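Local atomic coordinates of transcriptional activator ToxR (Vibrio vulnificus, PDB entry 6UTC), a protein that probably senses periplasmic signals such as bile salts through this domain, interacts with ToxS and activates transcription from the inner membrane. Residues A[76-81]-A[85-90]. Sequence-based numbering, arbitrary orientation.
Sequences NYIHTL and NENVTL
Y77 and V88 form a hydrogen-bonded pair near the turn of the antiparallel hairpin made by strands 72-78 and 88-93. Y77 N donates to V88 O at 2.8 Å, and V88 N returns a longer bond to Y77 O at 3.2 Å. Beyond this pair the side chain of N87 takes over from the backbone. With CG beside the backbone N (chi1 -68°) and the amide turned by a chi2 of -10°, OD1 accepts a hydrogen bond from H79 N at 2.8 Å. H79 N lies 31° out of the plane of the N87 side-chain carbonyl. The same OD1 sits at the edge of the H79 ring, and ND2 of N87 reaches H79 O through one water. E86 CB covers one face of that ring in a CH-pi contact, 3.7 Å from its centroid. H79 NE2 is hydrogen-bonded to Y50 OH, and E86 OE2 to S58 OG, tying the two ends of the connection to helix 40-52 and the loop after it. Y77 CE2 packs on L90 CD1 at 3.6 Å, on the face where its ring stacks with Y50. On the other face N76 and T89 lie side by side as a non-hydrogen-bonded pair. An asparagine side chain thus bonds to the facing backbone where the ladder gives way to the connection of an antiparallel beta hairpin, at the edge of the mixed sheet of this alpha-beta domain.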
loop_
_atom_site.group_PDB
_atom_site.type_symbol
_atom_site.label_atom_id
_atom_site.label_comp_id
_atom_site.label_asym_id
_atom_site.label_seq_id
_atom_site.Cartn_x
_atom_site.Cartn_y
_atom_site.Cartn_z
ATOM N N ASN A 76 2.161 -3.606 2.219
ATOM C CA ASN A 76 2.140 -3.779 3.666
ATOM C C ASN A 76 1.685 -2.466 4.292
ATOM O O ASN A 76 2.428 -1.476 4.281
ATOM C CB ASN A 76 3.515 -4.208 4.169
ATOM C CG ASN A 76 3.681 -5.720 4.160
ATOM O OD1 ASN A 76 3.135 -6.412 5.021
ATOM N ND2 ASN A 76 4.386 -6.236 3.182
ATOM N N TYR A 77 0.462 -2.460 4.812
ATOM C CA TYR A 77 -0.090 -1.289 5.481
ATOM C C TYR A 77 0.355 -1.276 6.931
ATOM O O TYR A 77 0.131 -2.252 7.663
ATOM C CB TYR A 77 -1.611 -1.337 5.412
ATOM C CG TYR A 77 -2.158 -0.921 4.072
ATOM C CD1 TYR A 77 -2.391 0.411 3.794
ATOM C CD2 TYR A 77 -2.425 -1.857 3.086
ATOM C CE1 TYR A 77 -2.886 0.814 2.569
ATOM C CE2 TYR A 77 -2.924 -1.464 1.850
ATOM C CZ TYR A 77 -3.157 -0.127 1.612
ATOM O OH TYR A 77 -3.652 0.274 0.385
ATOM N N ILE A 78 0.981 -0.184 7.340
ATOM C CA ILE A 78 1.501 -0.028 8.689
ATOM C C ILE A 78 0.724 1.083 9.375
ATOM O O ILE A 78 0.557 2.178 8.819
ATOM C CB ILE A 78 3.012 0.249 8.676
ATOM C CG1 ILE A 78 3.749 -0.955 8.076
ATOM C CG2 ILE A 78 3.509 0.547 10.089
ATOM C CD1 ILE A 78 5.192 -0.691 7.697
ATOM N N HIS A 79 0.224 0.780 10.560
ATOM C CA HIS A 79 -0.546 1.718 11.362
ATOM C C HIS A 79 0.304 2.277 12.496
ATOM O O HIS A 79 1.433 1.852 12.737
ATOM C CB HIS A 79 -1.795 1.012 11.893
ATOM C CG HIS A 79 -2.759 0.645 10.814
ATOM N ND1 HIS A 79 -3.918 1.352 10.577
ATOM C CD2 HIS A 79 -2.710 -0.326 9.874
ATOM C CE1 HIS A 79 -4.544 0.822 9.540
ATOM N NE2 HIS A 79 -3.830 -0.192 9.091
ATOM N N THR A 80 -0.254 3.259 13.202
ATOM C CA THR A 80 0.378 3.675 14.442
ATOM C C THR A 80 0.423 2.483 15.397
ATOM O O THR A 80 -0.373 1.545 15.293
ATOM C CB THR A 80 -0.409 4.821 15.086
ATOM O OG1 THR A 80 -1.712 4.358 15.438
ATOM C CG2 THR A 80 -0.520 6.019 14.140
ATOM N N LEU A 81 1.380 2.510 16.324
ATOM C CA LEU A 81 1.530 1.385 17.246
ATOM C C LEU A 81 0.250 1.028 18.000
ATOM O O LEU A 81 -0.064 -0.170 18.095
ATOM C CB LEU A 81 2.741 1.591 18.168
ATOM C CG LEU A 81 4.078 1.395 17.447
ATOM C CD1 LEU A 81 5.221 1.923 18.294
ATOM C CD2 LEU A 81 4.300 -0.073 17.088
ATOM N N ASN A 85 -2.658 -3.746 15.498
ATOM C CA ASN A 85 -3.434 -4.940 15.195
ATOM C C ASN A 85 -4.131 -4.851 13.844
ATOM O O ASN A 85 -4.610 -5.874 13.338
ATOM C CB ASN A 85 -4.420 -5.288 16.317
ATOM C CG ASN A 85 -5.517 -4.265 16.477
ATOM O OD1 ASN A 85 -5.353 -3.093 16.150
ATOM N ND2 ASN A 85 -6.652 -4.703 17.007
ATOM N N GLU A 86 -4.162 -3.668 13.234
ATOM C CA GLU A 86 -4.725 -3.486 11.912
ATOM C C GLU A 86 -3.689 -3.608 10.806
ATOM O O GLU A 86 -4.061 -3.560 9.629
ATOM C CB GLU A 86 -5.426 -2.128 11.835
ATOM C CG GLU A 86 -6.453 -1.936 12.946
ATOM C CD GLU A 86 -7.222 -0.636 12.845
ATOM O OE1 GLU A 86 -7.765 -0.342 11.759
ATOM O OE2 GLU A 86 -7.284 0.099 13.854
ATOM N N ASN A 87 -2.412 -3.787 11.138
ATOM C CA ASN A 87 -1.412 -3.922 10.084
ATOM C C ASN A 87 -1.736 -5.129 9.223
ATOM O O ASN A 87 -2.076 -6.201 9.735
ATOM C CB ASN A 87 -0.029 -4.157 10.682
ATOM C CG ASN A 87 0.505 -2.958 11.421
ATOM O OD1 ASN A 87 -0.061 -1.874 11.354
ATOM N ND2 ASN A 87 1.609 -3.146 12.123
ATOM N N VAL A 88 -1.580 -4.978 7.908
ATOM C CA VAL A 88 -1.875 -6.079 7.002
ATOM C C VAL A 88 -0.904 -6.102 5.837
ATOM O O VAL A 88 -0.440 -5.060 5.355
ATOM C CB VAL A 88 -3.312 -6.062 6.453
ATOM C CG1 VAL A 88 -4.309 -6.352 7.535
ATOM C CG2 VAL A 88 -3.595 -4.745 5.788
ATOM N N THR A 89 -0.600 -7.315 5.399
ATOM C CA THR A 89 0.022 -7.562 4.112
ATOM C C THR A 89 -1.067 -7.969 3.134
ATOM O O THR A 89 -1.811 -8.925 3.392
ATOM C CB THR A 89 1.029 -8.698 4.215
ATOM O OG1 THR A 89 1.981 -8.408 5.233
ATOM C CG2 THR A 89 1.766 -8.849 2.898
ATOM N N LEU A 90 -1.153 -7.253 2.017
ATOM C CA LEU A 90 -2.102 -7.549 0.956
ATOM C C LEU A 90 -1.335 -7.833 -0.327
ATOM O O LEU A 90 -0.222 -7.349 -0.523
ATOM C CB LEU A 90 -3.032 -6.352 0.705
ATOM C CG LEU A 90 -3.795 -5.741 1.884
ATOM C CD1 LEU A 90 -4.657 -4.594 1.403
ATOM C CD2 LEU A 90 -4.629 -6.798 2.586
HETATM O O HOH W 1 2.472 -0.687 13.554
#